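Local coordinates for tyrosine-protein phosphatase non-receptor type 18 (Homo sapiens, PDB 2OC3) that removes phosphate from phosphotyrosine in proteins, including autophosphorylated tyrosine kinases, this chain being the catalytic domain of the longer enzyme, at residues S14-R18 with P259-S263; L30-F34 with V279-E283; V69-T75 with R272-P276; V77-L82 with R121-F126; P208-L212 with H290-M295. The contacts are given in a common frame with arbitrary orientation. Where two conformers were deposited one is given. Residue numbers count along the deposited sequence, not the author numbering.

Contact 1 (S14-R18 with P259-S263); sequences SFLER and PPDFS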
# COMPACT_ATOMS: atom_id res chain seq x y z
N SER A 14 -22.50 -0.41 -17.48
CA SER A 14 -23.33 -1.48 -16.94
C SER A 14 -23.19 -1.57 -15.41
O SER A 14 -24.17 -1.70 -14.68
CB SER A 14 -22.95 -2.81 -17.58
OG SER A 14 -23.67 -3.88 -16.98
N PHE A 15 -21.95 -1.50 -14.94
CA PHE A 15 -21.71 -1.46 -13.51
C PHE A 15 -22.42 -0.26 -12.88
O PHE A 15 -23.04 -0.38 -11.81
CB PHE A 15 -20.20 -1.40 -13.24
CG PHE A 15 -19.86 -1.23 -11.79
CD1 PHE A 15 -19.85 -2.33 -10.94
CD2 PHE A 15 -19.55 0.02 -11.27
CE1 PHE A 15 -19.54 -2.19 -9.61
CE2 PHE A 15 -19.23 0.17 -9.92
CZ PHE A 15 -19.23 -0.94 -9.10
N LEU A 16 -22.33 0.89 -13.54
CA LEU A 16 -22.99 2.11 -13.06
C LEU A 16 -24.51 1.99 -13.14
O LEU A 16 -25.22 2.42 -12.23
CB LEU A 16 -22.50 3.34 -13.83
CG LEU A 16 -21.05 3.80 -13.58
CD1 LEU A 16 -20.76 5.08 -14.35
CD2 LEU A 16 -20.77 3.99 -12.09
N GLU A 17 -25.02 1.38 -14.22
CA GLU A 17 -26.46 1.10 -14.32
C GLU A 17 -26.93 0.26 -13.12
O GLU A 17 -27.96 0.57 -12.53
CB GLU A 17 -26.78 0.38 -15.64
N ARG A 18 -26.15 -0.77 -12.76
CA ARG A 18 -26.43 -1.57 -11.55
C ARG A 18 -26.38 -0.74 -10.26
O ARG A 18 -27.23 -0.90 -9.39
CB ARG A 18 -25.47 -2.76 -11.41
CG ARG A 18 -25.66 -3.84 -12.46
CD ARG A 18 -25.01 -5.17 -12.05
NE ARG A 18 -23.55 -5.15 -12.01
CZ ARG A 18 -22.75 -5.11 -13.08
NH1 ARG A 18 -23.26 -5.05 -14.31
NH2 ARG A 18 -21.42 -5.10 -12.92
N PRO A 259 -15.33 -6.82 -16.78
CA PRO A 259 -16.38 -7.67 -17.34
C PRO A 259 -17.75 -7.21 -16.92
O PRO A 259 -17.85 -6.41 -15.97
CB PRO A 259 -16.06 -9.05 -16.78
CG PRO A 259 -15.37 -8.79 -15.50
CD PRO A 259 -14.71 -7.42 -15.58
N PRO A 260 -18.81 -7.65 -17.61
CA PRO A 260 -20.16 -7.15 -17.34
C PRO A 260 -20.68 -7.50 -15.95
O PRO A 260 -21.56 -6.82 -15.43
CB PRO A 260 -21.02 -7.83 -18.43
CG PRO A 260 -20.23 -9.01 -18.83
CD PRO A 260 -18.81 -8.61 -18.74
N ASP A 261 -20.11 -8.54 -15.36
CA ASP A 261 -20.41 -8.91 -13.99
C ASP A 261 -19.33 -8.44 -13.02
O ASP A 261 -19.13 -9.06 -11.98
CB ASP A 261 -20.58 -10.43 -13.88
CG ASP A 261 -19.34 -11.20 -14.33
OD1 ASP A 261 -18.35 -10.57 -14.79
OD2 ASP A 261 -19.37 -12.44 -14.22
N PHE A 262 -18.61 -7.38 -13.39
CA PHE A 262 -17.60 -6.80 -12.49
C PHE A 262 -18.19 -6.54 -11.11
O PHE A 262 -19.29 -5.97 -10.95
CB PHE A 262 -17.07 -5.50 -13.05
CG PHE A 262 -16.13 -4.78 -12.11
CD1 PHE A 262 -14.89 -5.31 -11.81
CD2 PHE A 262 -16.50 -3.59 -11.52
CE1 PHE A 262 -14.02 -4.64 -10.91
CE2 PHE A 262 -15.64 -2.92 -10.65
CZ PHE A 262 -14.41 -3.47 -10.36
N SER A 263 -17.42 -6.93 -10.09
CA SER A 263 -17.84 -6.84 -8.72
C SER A 263 -16.70 -6.21 -7.91
O SER A 263 -15.64 -6.81 -7.75
CB SER A 263 -18.10 -8.25 -8.18
OG SER A 263 -18.37 -8.22 -6.78
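F262, F15 and R18 lose the most surface here, 59, 48 and 45 Å² of a summed 214 Å². The two phenylalanines form a T-shaped pair: the edge of the F262 ring is directed at the face of F15, with centroids 5.3 Å apart, planes at 62° and a closest approach of 3.6 Å between F15 CD1 and F262 CD2. R18, one turn further along the short helix 15-18, reaches over the same gap to backbone carbonyls. Its NH2 donates to F262 O at 3.0 Å (N-H...O angle 139°), and its NH1 lies 2.7 Å from P260 O. Both oxygens belong to a type I beta turn, P259 to F262, closed by F262 N to P259 O at 2.9 Å. This is packing of the short helix 15-18 on the turn before helix 264-272, away from the substrate site. F15 and L16 also rest on helix 282-296, through Y289, A293 and F296, while F262 packs on V249 and L252 of helix 238-254, and S263 N-caps helix 264-272.

Contact 2 (L30-F34 with V279-E283); sequences LAGEF and VQTEE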
# COMPACT_ATOMS: atom_id res chain seq x y z
N LEU A 30 -24.61 -0.24 0.41
CA LEU A 30 -23.15 -0.31 0.61
C LEU A 30 -22.79 -0.69 2.04
O LEU A 30 -21.79 -1.38 2.24
CB LEU A 30 -22.45 0.99 0.18
CG LEU A 30 -22.40 1.27 -1.31
CD1 LEU A 30 -21.40 2.42 -1.53
CD2 LEU A 30 -22.03 0.04 -2.14
N ALA A 31 -23.60 -0.28 3.01
CA ALA A 31 -23.41 -0.70 4.41
C ALA A 31 -23.53 -2.21 4.53
O ALA A 31 -22.67 -2.88 5.14
CB ALA A 31 -24.43 -0.02 5.32
N GLY A 32 -24.59 -2.78 3.96
CA GLY A 32 -24.78 -4.22 3.93
C GLY A 32 -23.69 -4.97 3.20
O GLY A 32 -23.22 -6.02 3.64
N GLU A 33 -23.27 -4.42 2.06
CA GLU A 33 -22.22 -5.02 1.27
C GLU A 33 -20.90 -5.06 2.06
O GLU A 33 -20.22 -6.08 2.03
CB GLU A 33 -22.03 -4.22 -0.01
CG GLU A 33 -21.42 -4.95 -1.10
CD GLU A 33 -21.53 -4.20 -2.41
OE1 GLU A 33 -22.63 -4.05 -2.97
OE2 GLU A 33 -20.48 -3.77 -2.88
N PHE A 34 -20.56 -3.95 2.72
CA PHE A 34 -19.33 -3.96 3.54
C PHE A 34 -19.47 -4.92 4.73
O PHE A 34 -18.51 -5.59 5.11
CB PHE A 34 -18.89 -2.57 4.01
CG PHE A 34 -17.47 -2.56 4.57
CD1 PHE A 34 -16.42 -2.90 3.75
CD2 PHE A 34 -17.22 -2.31 5.89
CE1 PHE A 34 -15.11 -2.96 4.23
CE2 PHE A 34 -15.89 -2.38 6.39
CZ PHE A 34 -14.88 -2.67 5.54
N VAL A 279 -8.91 -2.37 3.19
CA VAL A 279 -10.15 -1.61 3.20
C VAL A 279 -10.83 -1.92 4.54
O VAL A 279 -11.53 -2.92 4.69
CB VAL A 279 -11.07 -1.86 1.99
CG1 VAL A 279 -12.24 -0.90 2.06
CG2 VAL A 279 -10.32 -1.71 0.70
N GLN A 280 -10.59 -1.08 5.53
CA GLN A 280 -10.88 -1.41 6.90
C GLN A 280 -12.27 -0.98 7.34
O GLN A 280 -12.89 -1.64 8.20
CB GLN A 280 -9.81 -0.75 7.77
CG GLN A 280 -9.76 -1.23 9.18
CD GLN A 280 -8.38 -1.03 9.76
OE1 GLN A 280 -7.61 -0.18 9.30
NE2 GLN A 280 -8.04 -1.84 10.74
N THR A 281 -12.78 0.11 6.79
CA THR A 281 -14.02 0.72 7.28
C THR A 281 -15.08 0.90 6.21
O THR A 281 -14.79 0.97 5.00
CB THR A 281 -13.76 2.07 7.96
OG1 THR A 281 -13.38 3.01 6.95
CG2 THR A 281 -12.66 1.98 9.00
N GLU A 282 -16.35 0.97 6.63
CA GLU A 282 -17.43 1.26 5.75
C GLU A 282 -17.21 2.59 4.99
O GLU A 282 -17.49 2.66 3.79
CB GLU A 282 -18.78 1.25 6.51
CG GLU A 282 -19.98 1.50 5.64
CD GLU A 282 -21.27 1.68 6.42
OE1 GLU A 282 -21.51 0.91 7.37
OE2 GLU A 282 -22.04 2.58 6.06
N GLU A 283 -16.72 3.60 5.68
CA GLU A 283 -16.49 4.88 5.02
C GLU A 283 -15.42 4.75 3.91
O GLU A 283 -15.55 5.35 2.84
CB GLU A 283 -16.10 5.95 6.03
O HOH W 1 -21.06 -1.69 7.01
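A buried phenylalanine on helix 29-47, F34, packs against the backbone of the segment leading into helix 282-296. F34 accounts for 101 Å² of the 252 Å² buried. Its CE2 approaches T281 C and E282 N, both at 3.4 Å, and its CZ lies 3.5 Å from both V279 O and Q280 O. T281 O sits over a ring face, whereas the carbonyls of V279 and Q280 lie near the ring plane at its edge; F34 CE1 also meets V279 CG1 at 4.1 Å. A water supplies the polar link, donating to A31 O and to E282 OE1 at 2.7 Å each, while E282 OE2 forms a salt bridge with R286. T281 N-caps helix 282-296, its OG1 bonding Q284 N. Q280, a substrate-binding residue by similarity, has its CA-to-CB bond directed away from segment 30-34, so F34 meets its backbone and not its side chain. Around this contact, L30 and A31 touch helix 282-296 at R286, and F34 and V279 meet helix 264-272 at R272 and V268.

Contact 3 (V69-T75 with R272-P276); sequences VLPYDQT and RKQRP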
# COMPACT_ATOMS: atom_id res chain seq x y z
N VAL A 69 -2.12 -6.17 14.09
CA VAL A 69 -1.88 -6.24 12.65
C VAL A 69 -0.61 -7.05 12.39
O VAL A 69 0.49 -6.59 12.57
CB VAL A 69 -1.76 -4.84 12.00
CG1 VAL A 69 -1.52 -5.02 10.53
CG2 VAL A 69 -3.06 -4.04 12.22
N LEU A 70 -0.83 -8.31 12.02
CA LEU A 70 0.26 -9.21 11.66
C LEU A 70 0.09 -9.68 10.23
O LEU A 70 -1.02 -10.02 9.84
CB LEU A 70 0.21 -10.43 12.59
CG LEU A 70 0.32 -10.15 14.10
CD1 LEU A 70 0.09 -11.45 14.90
CD2 LEU A 70 1.61 -9.50 14.42
N PRO A 71 1.17 -9.79 9.48
CA PRO A 71 1.04 -10.19 8.09
C PRO A 71 0.66 -11.66 8.01
O PRO A 71 1.16 -12.49 8.77
CB PRO A 71 2.47 -9.97 7.54
CG PRO A 71 3.35 -10.23 8.71
CD PRO A 71 2.59 -9.62 9.87
N TYR A 72 -0.19 -12.01 7.07
CA TYR A 72 -0.53 -13.43 6.91
C TYR A 72 0.69 -14.13 6.36
O TYR A 72 1.35 -13.64 5.45
CB TYR A 72 -1.66 -13.59 5.91
CG TYR A 72 -2.96 -12.93 6.35
CD1 TYR A 72 -3.37 -13.04 7.67
CD2 TYR A 72 -3.79 -12.22 5.46
CE1 TYR A 72 -4.56 -12.49 8.12
CE2 TYR A 72 -5.01 -11.67 5.93
CZ TYR A 72 -5.37 -11.83 7.26
OH TYR A 72 -6.54 -11.27 7.82
N ASP A 73 1.02 -15.28 6.92
CA ASP A 73 2.17 -16.04 6.42
C ASP A 73 2.08 -16.37 4.94
O ASP A 73 3.09 -16.51 4.27
CB ASP A 73 2.25 -17.38 7.17
CG ASP A 73 2.53 -17.22 8.68
OD1 ASP A 73 3.45 -16.44 9.05
OD2 ASP A 73 1.85 -17.88 9.51
N GLN A 74 0.87 -16.60 4.45
CA GLN A 74 0.66 -17.14 3.11
C GLN A 74 1.16 -16.24 1.98
O GLN A 74 1.44 -16.71 0.87
CB GLN A 74 -0.82 -17.45 2.91
CG GLN A 74 -1.34 -18.62 3.73
CD GLN A 74 -1.35 -18.39 5.21
OE1 GLN A 74 -1.62 -17.30 5.72
NE2 GLN A 74 -1.08 -19.51 5.96
N THR A 75 1.20 -14.94 2.24
CA THR A 75 1.51 -13.92 1.25
C THR A 75 2.60 -12.97 1.81
O THR A 75 2.84 -11.93 1.21
CB THR A 75 0.26 -13.09 0.93
OG1 THR A 75 -0.22 -12.52 2.15
CG2 THR A 75 -0.83 -13.93 0.24
N ARG A 272 -8.55 -8.62 0.94
CA ARG A 272 -8.58 -8.98 2.38
C ARG A 272 -7.93 -10.34 2.71
O ARG A 272 -7.55 -10.59 3.88
CB ARG A 272 -10.01 -9.02 2.89
CG ARG A 272 -10.58 -7.69 3.17
CD ARG A 272 -10.26 -7.25 4.57
NE ARG A 272 -11.09 -6.11 4.95
CZ ARG A 272 -12.00 -6.11 5.91
NH1 ARG A 272 -12.30 -7.18 6.64
NH2 ARG A 272 -12.63 -4.98 6.14
N LYS A 273 -7.86 -11.25 1.74
CA LYS A 273 -7.25 -12.57 1.90
C LYS A 273 -5.75 -12.51 1.67
O LYS A 273 -5.10 -13.53 1.77
CB LYS A 273 -7.90 -13.59 0.97
CG LYS A 273 -9.37 -13.76 1.34
CD LYS A 273 -10.09 -14.80 0.49
CE LYS A 273 -11.58 -14.85 0.86
NZ LYS A 273 -12.30 -15.80 -0.03
N GLN A 274 -5.21 -11.33 1.33
CA GLN A 274 -3.79 -11.15 1.05
C GLN A 274 -3.05 -10.20 1.99
O GLN A 274 -1.91 -10.43 2.37
CB GLN A 274 -3.62 -10.67 -0.39
CG GLN A 274 -4.12 -11.72 -1.40
CD GLN A 274 -4.12 -11.18 -2.82
OE1 GLN A 274 -3.11 -11.21 -3.47
NE2 GLN A 274 -5.24 -10.68 -3.27
N ARG A 275 -3.74 -9.14 2.43
CA ARG A 275 -3.26 -8.21 3.46
C ARG A 275 -4.38 -8.01 4.48
O ARG A 275 -5.51 -7.73 4.12
CB ARG A 275 -2.90 -6.89 2.82
CG ARG A 275 -2.37 -5.81 3.79
CD ARG A 275 -0.98 -6.08 4.32
NE ARG A 275 -0.62 -5.14 5.39
CZ ARG A 275 0.35 -5.34 6.28
NH1 ARG A 275 1.04 -6.46 6.35
NH2 ARG A 275 0.61 -4.40 7.19
N PRO A 276 -4.09 -8.21 5.78
CA PRO A 276 -5.11 -8.06 6.80
C PRO A 276 -5.82 -6.70 6.71
O PRO A 276 -5.16 -5.69 6.51
CB PRO A 276 -4.32 -8.13 8.11
CG PRO A 276 -3.02 -8.64 7.79
CD PRO A 276 -2.78 -8.59 6.34
O HOH W 2 -8.23 -9.87 6.28
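Neither segment forms a regular helix or strand across the contact: the closest CA pairs are T75 with Q274 at 6.0 Å and P71 with R275 at 6.6 Å. From V69 to Y72 the backbone is extended (psi 100° to 142°), and R275 and P276 are likewise extended, with psi 127° and 135°. T75 OG1 donates to Q274 O at 2.7 Å and also bonds N94. Y72 (81 Å²) and P276 (78 Å²) lose the most surface, and they meet in a CH-pi contact, P276 CG lying 4.0 Å from the Y72 centroid and 12° off the ring normal; the same CG lies 3.2 Å from L70 O. In the phosphatase fold this joins the loop before strand 76-78 to the one after helix 264-272, beside the phosphate-binding loop: R275 bonds N94 OD1 through NH1, G236 O through NE and A235 O through NH2, and V69 touches C237; A235, G236 and C237 are substrate-binding by similarity. A water links Y72 OH (2.7 Å) to R272 O (2.6 Å).

Contact 4 (V77-L82 with R121-F126); sequences VILSLL and RLVWEF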
# COMPACT_ATOMS: atom_id res chain seq x y z
N VAL A 77 5.96 -10.91 2.75
CA VAL A 77 7.20 -10.58 2.05
C VAL A 77 8.35 -11.22 2.81
O VAL A 77 8.57 -10.93 3.97
CB VAL A 77 7.38 -9.04 2.03
CG1 VAL A 77 8.77 -8.70 1.46
CG2 VAL A 77 6.31 -8.38 1.20
N ILE A 78 9.11 -12.08 2.14
CA ILE A 78 10.27 -12.73 2.73
C ILE A 78 11.50 -12.01 2.21
O ILE A 78 11.78 -12.01 1.01
CB ILE A 78 10.34 -14.22 2.32
CG1 ILE A 78 9.04 -14.93 2.65
CG2 ILE A 78 11.52 -14.91 3.01
CD1 ILE A 78 8.89 -15.22 4.06
N LEU A 79 12.20 -11.36 3.11
CA LEU A 79 13.43 -10.62 2.73
C LEU A 79 14.61 -11.60 2.67
O LEU A 79 14.75 -12.49 3.54
CB LEU A 79 13.71 -9.50 3.72
CG LEU A 79 12.60 -8.42 3.78
CD1 LEU A 79 12.89 -7.39 4.88
CD2 LEU A 79 12.38 -7.75 2.40
N SER A 80 15.47 -11.43 1.69
CA SER A 80 16.68 -12.18 1.57
C SER A 80 17.88 -11.25 1.45
O SER A 80 19.02 -11.69 1.60
CB SER A 80 16.63 -13.11 0.38
OG SER A 80 16.67 -12.44 -0.87
N LEU A 81 17.66 -9.97 1.16
CA LEU A 81 18.78 -9.08 0.98
C LEU A 81 19.52 -8.95 2.31
O LEU A 81 18.93 -8.73 3.39
CB LEU A 81 18.28 -7.72 0.43
CG LEU A 81 19.35 -6.69 0.06
CD1 LEU A 81 20.10 -7.15 -1.20
CD2 LEU A 81 18.78 -5.29 -0.13
N LEU A 82 20.83 -9.12 2.24
CA LEU A 82 21.70 -9.09 3.41
C LEU A 82 21.52 -10.29 4.32
O LEU A 82 21.93 -10.23 5.44
CB LEU A 82 21.57 -7.76 4.19
CG LEU A 82 21.96 -6.46 3.45
CD1 LEU A 82 21.65 -5.21 4.27
CD2 LEU A 82 23.43 -6.48 3.06
N ARG A 121 15.52 -2.45 2.59
CA ARG A 121 15.82 -3.77 2.02
C ARG A 121 14.68 -4.26 1.11
O ARG A 121 14.91 -4.84 0.03
CB ARG A 121 16.04 -4.80 3.14
CG ARG A 121 17.35 -4.66 3.91
CD ARG A 121 17.34 -5.49 5.23
NE ARG A 121 17.30 -6.90 4.95
CZ ARG A 121 16.72 -7.84 5.70
NH1 ARG A 121 16.06 -7.59 6.83
NH2 ARG A 121 16.84 -9.08 5.28
N LEU A 122 13.45 -4.03 1.55
CA LEU A 122 12.25 -4.39 0.78
C LEU A 122 12.27 -3.63 -0.55
O LEU A 122 12.18 -4.24 -1.62
CB LEU A 122 10.97 -4.10 1.58
CG LEU A 122 9.61 -4.36 0.95
CD1 LEU A 122 8.55 -4.43 2.05
CD2 LEU A 122 9.20 -3.27 -0.03
N VAL A 123 12.40 -2.29 -0.47
CA VAL A 123 12.36 -1.47 -1.67
C VAL A 123 13.48 -1.91 -2.64
O VAL A 123 13.27 -2.06 -3.84
CB VAL A 123 12.48 0.00 -1.28
CG1 VAL A 123 12.75 0.87 -2.52
CG2 VAL A 123 11.23 0.44 -0.53
N TRP A 124 14.68 -2.13 -2.11
CA TRP A 124 15.82 -2.48 -2.98
C TRP A 124 15.66 -3.88 -3.59
O TRP A 124 15.81 -4.13 -4.78
CB TRP A 124 17.09 -2.41 -2.16
CG TRP A 124 18.34 -2.42 -3.01
CD1 TRP A 124 19.03 -3.51 -3.44
CD2 TRP A 124 18.96 -1.28 -3.62
NE1 TRP A 124 20.06 -3.13 -4.26
CE2 TRP A 124 20.08 -1.76 -4.35
CE3 TRP A 124 18.73 0.10 -3.58
CZ2 TRP A 124 20.91 -0.92 -5.08
CZ3 TRP A 124 19.59 0.93 -4.29
CH2 TRP A 124 20.65 0.40 -5.03
N GLU A 125 15.37 -4.84 -2.72
CA GLU A 125 15.35 -6.25 -3.16
C GLU A 125 14.36 -6.48 -4.29
O GLU A 125 14.66 -7.22 -5.25
CB GLU A 125 15.00 -7.18 -1.99
CG GLU A 125 14.87 -8.65 -2.42
CD GLU A 125 14.89 -9.65 -1.27
OE1 GLU A 125 15.04 -9.25 -0.09
OE2 GLU A 125 14.76 -10.86 -1.61
N PHE A 126 13.18 -5.87 -4.21
CA PHE A 126 12.13 -6.07 -5.20
C PHE A 126 12.13 -5.04 -6.33
O PHE A 126 11.26 -5.09 -7.19
CB PHE A 126 10.77 -6.25 -4.48
CG PHE A 126 10.80 -7.41 -3.52
CD1 PHE A 126 10.79 -8.69 -4.01
CD2 PHE A 126 10.95 -7.24 -2.18
CE1 PHE A 126 10.87 -9.77 -3.15
CE2 PHE A 126 11.03 -8.31 -1.33
CZ PHE A 126 11.00 -9.57 -1.83
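V77 starts the first segment with apolar packing, its CG1 lying 3.6 Å from F126 CE2 and 4.3 Å from L122 CD1. I78 contributes mainly backbone: its O is 3.8 Å from F126 CZ, near the ring plane, while the end of its side chain leads away. At L79 the chain closes on helix 116-125, with CD2 3.7 Å from L122 CA and 4.0 Å from F126 CE2; L79 CB also lies over a face of the R121 guanidinium, 3.5 Å from NH2. S80 begins the polar part. Its N donates to E125 OE1 at 2.8 Å (169°) and its OG to E125 OE2 at 2.6 Å, and the N of L81 adds a third bond to E125 OE1 at 3.0 Å (150°). One carboxylate therefore takes two successive amides and a hydroxyl. L81 O receives R121 NE at 2.9 Å and NH2 at 2.8 Å, a bifurcated acceptor for one side of the guanidinium, while L81 CD2 packs against W124 CD1 at 3.8 Å. L82 CD1 comes to 4.3 Å from R121 CG. The contact thus fastens the run leaving strand 76-78 along helix 116-125 within the phosphatase domain. I106 of strand 103-108 supports V77, L122 and F126; I91 of strand 90-91 meets V77, L79 and L122; and F184 of strand 175-184 meets L81, L82 and W124.

Contact 5 (P208-L212 with H290-M295); sequences PDHML and HTVAQM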
# COMPACT_ATOMS: atom_id res chain seq x y z
N PRO A 208 -12.59 12.14 -4.30
CA PRO A 208 -11.55 11.22 -4.78
C PRO A 208 -10.50 11.81 -5.69
O PRO A 208 -9.54 11.13 -6.07
CB PRO A 208 -12.33 10.17 -5.59
CG PRO A 208 -13.76 10.44 -5.36
CD PRO A 208 -13.89 11.87 -4.94
N ASP A 209 -10.70 13.06 -6.12
CA ASP A 209 -9.91 13.58 -7.22
C ASP A 209 -8.41 13.50 -7.00
O ASP A 209 -7.67 13.11 -7.86
CB ASP A 209 -10.34 15.01 -7.55
CG ASP A 209 -11.79 15.09 -8.00
OD1 ASP A 209 -12.04 14.99 -9.22
OD2 ASP A 209 -12.67 15.23 -7.12
N HIS A 210 -7.97 13.96 -5.84
CA HIS A 210 -6.52 14.08 -5.65
C HIS A 210 -5.88 12.71 -5.45
O HIS A 210 -4.75 12.48 -5.89
CB HIS A 210 -6.20 15.11 -4.57
CG HIS A 210 -6.56 16.50 -5.01
ND1 HIS A 210 -6.71 17.56 -4.14
CD2 HIS A 210 -6.85 16.98 -6.24
CE1 HIS A 210 -7.07 18.63 -4.82
NE2 HIS A 210 -7.16 18.32 -6.10
N MET A 211 -6.59 11.79 -4.82
CA MET A 211 -6.09 10.42 -4.74
C MET A 211 -5.98 9.80 -6.13
O MET A 211 -5.01 9.09 -6.44
CB MET A 211 -7.00 9.54 -3.87
CG MET A 211 -6.53 8.10 -3.81
SD MET A 211 -7.68 7.04 -2.85
CE MET A 211 -9.17 7.17 -3.83
N LEU A 212 -6.99 10.04 -7.00
CA LEU A 212 -6.87 9.54 -8.38
C LEU A 212 -5.64 10.12 -9.08
O LEU A 212 -4.94 9.42 -9.82
CB LEU A 212 -8.13 9.89 -9.18
CG LEU A 212 -9.27 8.93 -8.97
CD1 LEU A 212 -10.55 9.49 -9.61
CD2 LEU A 212 -8.93 7.56 -9.58
N HIS A 290 -17.16 5.59 -4.61
CA HIS A 290 -17.23 6.92 -5.20
C HIS A 290 -16.12 7.09 -6.25
O HIS A 290 -16.34 7.61 -7.37
CB HIS A 290 -17.05 7.97 -4.09
CG HIS A 290 -17.28 9.39 -4.50
ND1 HIS A 290 -17.58 9.78 -5.79
CD2 HIS A 290 -17.24 10.52 -3.77
CE1 HIS A 290 -17.73 11.09 -5.83
NE2 HIS A 290 -17.53 11.57 -4.62
N THR A 291 -14.91 6.63 -5.90
CA THR A 291 -13.74 6.74 -6.75
C THR A 291 -13.92 5.94 -8.03
O THR A 291 -13.63 6.43 -9.14
CB THR A 291 -12.46 6.28 -6.02
OG1 THR A 291 -12.31 7.00 -4.78
CG2 THR A 291 -11.23 6.51 -6.89
N VAL A 292 -14.40 4.70 -7.89
CA VAL A 292 -14.59 3.83 -9.05
C VAL A 292 -15.70 4.37 -9.97
O VAL A 292 -15.52 4.39 -11.19
CB VAL A 292 -14.84 2.37 -8.59
CG1 VAL A 292 -15.28 1.50 -9.76
CG2 VAL A 292 -13.55 1.80 -7.93
N ALA A 293 -16.80 4.84 -9.39
CA ALA A 293 -17.90 5.45 -10.16
C ALA A 293 -17.37 6.64 -10.97
O ALA A 293 -17.69 6.78 -12.17
CB ALA A 293 -19.04 5.89 -9.23
N GLN A 294 -16.52 7.46 -10.35
CA GLN A 294 -15.94 8.61 -11.02
C GLN A 294 -15.03 8.18 -12.17
O GLN A 294 -15.07 8.77 -13.27
CB GLN A 294 -15.20 9.50 -10.05
CG GLN A 294 -14.37 10.53 -10.72
CD GLN A 294 -14.00 11.65 -9.82
OE1 GLN A 294 -14.67 11.92 -8.81
NE2 GLN A 294 -12.91 12.34 -10.18
N MET A 295 -14.21 7.16 -11.94
CA MET A 295 -13.37 6.63 -13.02
C MET A 295 -14.20 6.11 -14.17
O MET A 295 -13.82 6.25 -15.31
CB MET A 295 -12.47 5.50 -12.52
CG MET A 295 -11.47 5.89 -11.48
SD MET A 295 -10.09 4.71 -11.33
CE MET A 295 -10.78 3.31 -12.18
O HOH W 3 -15.04 14.06 -7.20
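Two helices of the phosphatase domain, 209-222 and 282-296, meet here where the former begins, and P208 fits against the latter. H290 takes the proline on a ring face: P208 CG stands 3.7 Å from the imidazole centroid, 8° off the ring normal, a CH-pi contact. At T291, whose CA is 5.4 Å from that of P208, OG1 lies 3.3 Å from both P208 CB and M211 CE, while its polar bond goes to F287 O of its own helix; T291 CG2 touches L212 CD2 at 3.7 Å. Q294, one turn on from H290, makes the polar link. Its NE2 lies 3.7 Å from L212 CD1 and donates to D209 OD1 at 2.9 Å (157°), and a water donates to both Q294 OE1 (2.7 Å) and D209 OD2 (2.6 Å), so amide and carboxylate are joined twice; D209 OD2 also bonds S207. M211 continues the packing onto helix 238-254 through V242, L243 and V246. M295 completes the apolar patch, its SD 3.5 Å from L212 CD2.

In the fold
Helix 282-296 unites three contacts: contact 2 lies at its start and contact 5 near its end, with centres 17 Å apart, and contact 1 touches contact 5 through L16 CD2 and A293 CA at 3.8 Å. Contacts 2 and 3 meet at R272, whose NH2 lies 2.8 Å from V279 O. Both lie close to the substrate site: the Q280 side chain is about 7 Å from that of C233, the predicted phosphocysteine, and the V69 side chain about 4 Å from that of C237, which binds substrate by similarity. Contact 4 directly follows contact 3 in sequence, centres 18 Å apart, but lies across the chain's centre from contacts 1, 2 and 5, its centre 39 Å from that of contact 1.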